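Local coordinates for leucine-rich repeat protein (Bacteroides thetaiotaomicron, PDB 4ECN), which is of unknown function but, as an extracellular leucine-rich repeat protein with two DUF4458 domains of the transthyretin clan, probably binds other proteins, at residues Ile408-Glu413 against Leu808-Ile813; Gln771-Ser776 against Thr800-Cys805. All blocks are in the same frame, centred on the assembly; numbering follows the deposited sequence.

Interaction 1 (Ile408-Glu413 against Leu808-Ile813); sequences INRNPE and LIQLQI
Arg410 and Ile809 have the nearest CA atoms across the two segments, 10.3 Å apart, so the long arginine side chain has to bridge the distance. Arg410 is the first residue past helix 402-409. Its CG sits between the backbone N and the carbonyl carbon (chi1 65°), and from there the chain runs extended to NE, carrying the guanidinium across to the strand. The edge of that group, near its plane, meets the amide oxygen of Gln810: NH2 donates to OE1 at a modelled 2.5 Å, a length too short to be trusted, and NH1 adds a weak bond to the same OE1 at 3.3 Å. The two flat groups are turned 37° from one another. Ile809 runs antiparallel alongside the arginine, its CG2 3.9 Å from Arg410 NE. A leucine in place of Arg410 would probably leave Gln810 OE1 without these two donors and its amide freer to turn. Asn411 OD1 accepts from Glu413 N (2.8 Å), an Asx turn. Strand 810-812 is an inner strand of the leucine-rich repeat solenoid's parallel sheet; the end of helix 402-409 reaches it through Arg410, Leu403 also touches Gln810, and Ile831 of adjacent strand 831-833 meets Arg410, Ile809 and Gln810.

Interaction 2 (Gln771-Ser776 against Thr800-Cys805); sequences QPLNSS and TGITTC
Leu773 reaches across to both Cys805 and Ile802, and its side chain can be followed outward atom by atom. CB, pointing toward segment 800-805, lies 3.9 Å from Cys805 SG, and the same sulfur is 3.7 Å from the backbone O of Leu773. CG stands anti to the carbonyl carbon (chi1 -49°) and carries the two methyls on to Ile802. There CD1 meets Ile802 CD1 at 3.7 Å and Ile802 CG1 at 3.8 Å, while CD2 touches Ile802 CD1 at 3.8 Å, so the isoleucine's terminal methyl is met by both branches of the leucine. Each segment contains a short 3-10 turn, 772-774 and 802-804, in the loops that precede strands 780-782 and 810-812; successive turns of the leucine-rich repeat solenoid are thus packed against each other away from their parallel sheet. Ile802 presents its CG1 branch anti to the backbone N (chi1 -154°). Gly801 O takes two bonds from Thr804, from OG1 at 2.7 Å and from the backbone N at 3.1 Å. The positive phi of Gly801 (114°) would jam a CB against the preceding carbonyl. Phe768 lies against Leu773 from its own loop.

In the fold
The centres of the two interactions are 14 Å apart, in the C-terminal part of the solenoid. Segment 408-413 comes far earlier in the chain; both segments of interaction 2 follow, and 808-813 comes just after 800-805. Strand 810-812 belongs to the parallel sheet, between 780-782 and 831-833, and the loop before it carries 802-804, the second 3-10 turn of interaction 2. The two contacts meet directly: Leu808 CD2 lies 3.7 Å from Ile802 CG1, and Leu811 CD2 is 4.0 Å from Ile802 CD1. Interaction 2 joins the loops leading into strands 780-782 and 810-812, probably successive repeats, whereas interaction 1 brings the end of helix 402-409 and the residue after it against the sheet.

Interaction 1 (Ile408-Glu413 against Leu808-Ile813)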
loop_
_atom_site.group_PDB
_atom_site.type_symbol
_atom_site.label_atom_id
_atom_site.label_comp_id
_atom_site.label_asym_id
_atom_site.label_seq_id
_atom_site.Cartn_x
_atom_site.Cartn_y
_atom_site.Cartn_z
ATOM N N ILE A 408 11.565 -23.622 21.310
ATOM C CA ILE A 408 12.395 -22.445 21.002
ATOM C C ILE A 408 11.819 -21.174 21.650
ATOM O O ILE A 408 12.584 -20.355 22.188
ATOM C CB ILE A 408 12.542 -22.269 19.465
ATOM C CG1 ILE A 408 13.446 -23.403 18.920
ATOM C CG2 ILE A 408 13.120 -20.890 19.111
ATOM C CD1 ILE A 408 13.453 -23.625 17.442
ATOM N N ASN A 409 10.492 -21.004 21.576
ATOM C CA ASN A 409 9.800 -19.840 22.114
ATOM C C ASN A 409 9.940 -19.738 23.615
ATOM O O ASN A 409 10.106 -18.614 24.102
ATOM C CB ASN A 409 8.338 -19.848 21.744
ATOM C CG ASN A 409 8.091 -19.492 20.296
ATOM O OD1 ASN A 409 8.854 -18.745 19.657
ATOM N ND2 ASN A 409 6.990 -19.995 19.765
ATOM N N ARG A 410 9.939 -20.880 24.348
ATOM C CA ARG A 410 10.118 -20.831 25.802
ATOM C C ARG A 410 11.612 -21.009 26.175
ATOM O O ARG A 410 11.905 -21.283 27.337
ATOM C CB ARG A 410 9.230 -21.849 26.542
ATOM C CG ARG A 410 9.529 -23.297 26.271
ATOM C CD ARG A 410 8.589 -24.193 27.029
ATOM N NE ARG A 410 8.816 -25.574 26.621
ATOM C CZ ARG A 410 8.059 -26.242 25.758
ATOM N NH1 ARG A 410 6.957 -25.689 25.262
ATOM N NH2 ARG A 410 8.361 -27.494 25.433
ATOM N N ASN A 411 12.546 -20.813 25.223
ATOM C CA ASN A 411 13.978 -20.867 25.497
ATOM C C ASN A 411 14.534 -19.440 25.406
ATOM O O ASN A 411 14.562 -18.876 24.313
ATOM C CB ASN A 411 14.716 -21.841 24.557
ATOM C CG ASN A 411 16.202 -22.028 24.860
ATOM O OD1 ASN A 411 16.844 -21.220 25.545
ATOM N ND2 ASN A 411 16.792 -23.101 24.347
ATOM N N PRO A 412 14.979 -18.830 26.529
ATOM C CA PRO A 412 15.481 -17.439 26.468
ATOM C C PRO A 412 16.874 -17.328 25.825
ATOM O O PRO A 412 17.300 -16.210 25.511
ATOM C CB PRO A 412 15.526 -17.013 27.937
ATOM C CG PRO A 412 14.759 -18.093 28.701
ATOM C CD PRO A 412 14.993 -19.331 27.916
ATOM N N GLU A 413 17.563 -18.472 25.590
ATOM C CA GLU A 413 18.871 -18.509 24.914
ATOM C C GLU A 413 18.730 -18.381 23.373
ATOM O O GLU A 413 19.747 -18.295 22.683
ATOM C CB GLU A 413 19.641 -19.807 25.235
ATOM C CG GLU A 413 20.022 -20.039 26.690
ATOM C CD GLU A 413 20.796 -21.332 26.903
ATOM O OE1 GLU A 413 20.222 -22.427 26.688
ATOM O OE2 GLU A 413 21.985 -21.244 27.287
ATOM N N LEU A 808 15.321 -32.010 29.946
ATOM C CA LEU A 808 14.061 -32.397 29.300
ATOM C C LEU A 808 12.824 -31.823 30.019
ATOM O O LEU A 808 12.582 -32.100 31.189
ATOM C CB LEU A 808 13.950 -33.931 29.206
ATOM C CG LEU A 808 12.946 -34.476 28.197
ATOM C CD1 LEU A 808 13.108 -33.850 26.810
ATOM C CD2 LEU A 808 13.056 -35.962 28.096
ATOM N N ILE A 809 12.049 -31.028 29.273
ATOM C CA ILE A 809 10.826 -30.363 29.722
ATOM C C ILE A 809 9.603 -31.018 29.071
ATOM O O ILE A 809 8.635 -31.339 29.775
ATOM C CB ILE A 809 10.879 -28.839 29.404
ATOM C CG1 ILE A 809 11.894 -28.127 30.283
ATOM C CG2 ILE A 809 9.496 -28.172 29.502
ATOM C CD1 ILE A 809 12.249 -26.792 29.743
ATOM N N GLN A 810 9.630 -31.162 27.730
ATOM C CA GLN A 810 8.519 -31.706 26.965
ATOM C C GLN A 810 8.870 -33.033 26.280
ATOM O O GLN A 810 9.933 -33.179 25.669
ATOM C CB GLN A 810 8.068 -30.688 25.909
ATOM C CG GLN A 810 6.743 -31.059 25.262
ATOM C CD GLN A 810 6.083 -29.960 24.477
ATOM O OE1 GLN A 810 6.577 -28.841 24.376
ATOM N NE2 GLN A 810 4.948 -30.274 23.880
ATOM N N LEU A 811 7.943 -33.981 26.375
ATOM C CA LEU A 811 7.974 -35.283 25.731
ATOM C C LEU A 811 6.641 -35.551 25.061
ATOM O O LEU A 811 5.588 -35.351 25.683
ATOM C CB LEU A 811 8.306 -36.398 26.724
ATOM C CG LEU A 811 8.282 -37.828 26.175
ATOM C CD1 LEU A 811 9.303 -38.024 25.052
ATOM C CD2 LEU A 811 8.546 -38.829 27.271
ATOM N N GLN A 812 6.679 -36.009 23.799
ATOM C CA GLN A 812 5.479 -36.388 23.053
ATOM C C GLN A 812 5.638 -37.818 22.606
ATOM O O GLN A 812 6.493 -38.120 21.766
ATOM C CB GLN A 812 5.190 -35.452 21.885
ATOM C CG GLN A 812 4.737 -34.080 22.334
ATOM C CD GLN A 812 4.405 -33.162 21.200
ATOM O OE1 GLN A 812 4.865 -33.321 20.068
ATOM N NE2 GLN A 812 3.624 -32.145 21.499
ATOM N N ILE A 813 4.855 -38.714 23.236
ATOM C CA ILE A 813 4.854 -40.154 22.981
ATOM C C ILE A 813 3.400 -40.597 22.700
ATOM O O ILE A 813 3.105 -41.796 22.644
ATOM C CB ILE A 813 5.519 -40.891 24.174
ATOM C CG1 ILE A 813 5.929 -42.327 23.796
ATOM C CG2 ILE A 813 4.711 -40.778 25.479
ATOM C CD1 ILE A 813 6.968 -42.921 24.638
#

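Interaction 2 (Gln771-Ser776 against Thr800-Cys805)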
loop_
_atom_site.group_PDB
_atom_site.type_symbol
_atom_site.label_atom_id
_atom_site.label_comp_id
_atom_site.label_asym_id
_atom_site.label_seq_id
_atom_site.Cartn_x
_atom_site.Cartn_y
_atom_site.Cartn_z
ATOM N N GLN A 771 19.578 -42.657 21.810
ATOM C CA GLN A 771 20.828 -41.924 21.556
ATOM C C GLN A 771 20.615 -40.412 21.792
ATOM O O GLN A 771 21.354 -39.878 22.628
ATOM C CB GLN A 771 21.416 -42.168 20.151
ATOM C CG GLN A 771 21.685 -43.624 19.813
ATOM C CD GLN A 771 20.520 -44.285 19.107
ATOM O OE1 GLN A 771 19.343 -43.889 19.228
ATOM N NE2 GLN A 771 20.840 -45.312 18.340
ATOM N N PRO A 772 19.577 -39.741 21.179
ATOM C CA PRO A 772 19.361 -38.299 21.449
ATOM C C PRO A 772 19.129 -37.947 22.924
ATOM O O PRO A 772 19.385 -36.814 23.308
ATOM C CB PRO A 772 18.096 -37.973 20.661
ATOM C CG PRO A 772 17.974 -39.035 19.627
ATOM C CD PRO A 772 18.598 -40.249 20.188
ATOM N N LEU A 773 18.688 -38.898 23.757
ATOM C CA LEU A 773 18.469 -38.627 25.185
ATOM C C LEU A 773 19.808 -38.459 25.959
ATOM O O LEU A 773 19.793 -38.023 27.124
ATOM C CB LEU A 773 17.628 -39.737 25.835
ATOM C CG LEU A 773 16.338 -40.141 25.119
ATOM C CD1 LEU A 773 15.624 -41.211 25.909
ATOM C CD2 LEU A 773 15.432 -38.967 24.876
ATOM N N ASN A 774 20.958 -38.742 25.291
ATOM C CA ASN A 774 22.304 -38.600 25.870
ATOM C C ASN A 774 22.665 -37.116 26.069
ATOM O O ASN A 774 23.485 -36.794 26.937
ATOM C CB ASN A 774 23.372 -39.284 25.009
ATOM C CG ASN A 774 24.659 -39.550 25.757
ATOM O OD1 ASN A 774 25.766 -39.223 25.293
ATOM N ND2 ASN A 774 24.548 -40.127 26.952
ATOM N N SER A 775 22.043 -36.223 25.277
ATOM C CA SER A 775 22.252 -34.789 25.360
ATOM C C SER A 775 21.794 -34.249 26.711
ATOM O O SER A 775 20.650 -34.452 27.112
ATOM C CB SER A 775 21.515 -34.073 24.236
ATOM O OG SER A 775 21.656 -32.675 24.422
ATOM N N SER A 776 22.697 -33.544 27.394
ATOM C CA SER A 776 22.449 -32.898 28.679
ATOM C C SER A 776 21.614 -31.661 28.494
ATOM O O SER A 776 21.103 -31.118 29.473
ATOM C CB SER A 776 23.772 -32.524 29.346
ATOM O OG SER A 776 24.529 -31.600 28.578
ATOM N N THR A 800 12.472 -46.184 29.488
ATOM C CA THR A 800 12.829 -46.270 30.898
ATOM C C THR A 800 14.215 -45.630 31.115
ATOM O O THR A 800 15.194 -46.048 30.493
ATOM C CB THR A 800 12.773 -47.735 31.366
ATOM O OG1 THR A 800 11.523 -48.322 30.981
ATOM C CG2 THR A 800 12.948 -47.868 32.852
ATOM N N GLY A 801 14.240 -44.609 31.982
ATOM C CA GLY A 801 15.404 -43.812 32.346
ATOM C C GLY A 801 15.292 -42.369 31.883
ATOM O O GLY A 801 16.106 -41.530 32.281
ATOM N N ILE A 802 14.280 -42.060 31.036
ATOM C CA ILE A 802 14.098 -40.740 30.440
ATOM C C ILE A 802 13.871 -39.637 31.512
ATOM O O ILE A 802 14.215 -38.486 31.257
ATOM C CB ILE A 802 12.929 -40.733 29.403
ATOM C CG1 ILE A 802 13.139 -39.618 28.352
ATOM C CG2 ILE A 802 11.530 -40.705 30.060
ATOM C CD1 ILE A 802 12.444 -39.758 27.114
ATOM N N THR A 803 13.306 -39.971 32.688
ATOM C CA THR A 803 13.014 -38.957 33.704
ATOM C C THR A 803 14.321 -38.381 34.249
ATOM O O THR A 803 14.293 -37.246 34.748
ATOM C CB THR A 803 12.099 -39.482 34.826
ATOM O OG1 THR A 803 12.579 -40.726 35.323
ATOM C CG2 THR A 803 10.648 -39.614 34.384
ATOM N N THR A 804 15.466 -39.095 34.042
ATOM C CA THR A 804 16.814 -38.661 34.468
ATOM C C THR A 804 17.422 -37.595 33.514
ATOM O O THR A 804 18.430 -37.014 33.912
ATOM C CB THR A 804 17.818 -39.833 34.598
ATOM O OG1 THR A 804 18.230 -40.293 33.316
ATOM C CG2 THR A 804 17.297 -40.992 35.428
ATOM N N CYS A 805 16.853 -37.355 32.272
ATOM C CA CYS A 805 17.344 -36.342 31.311
ATOM C C CYS A 805 17.319 -34.977 31.975
ATOM O O CYS A 805 16.241 -34.450 32.286
ATOM C CB CYS A 805 16.544 -36.343 30.016
ATOM S SG CYS A 805 16.666 -37.881 29.076
#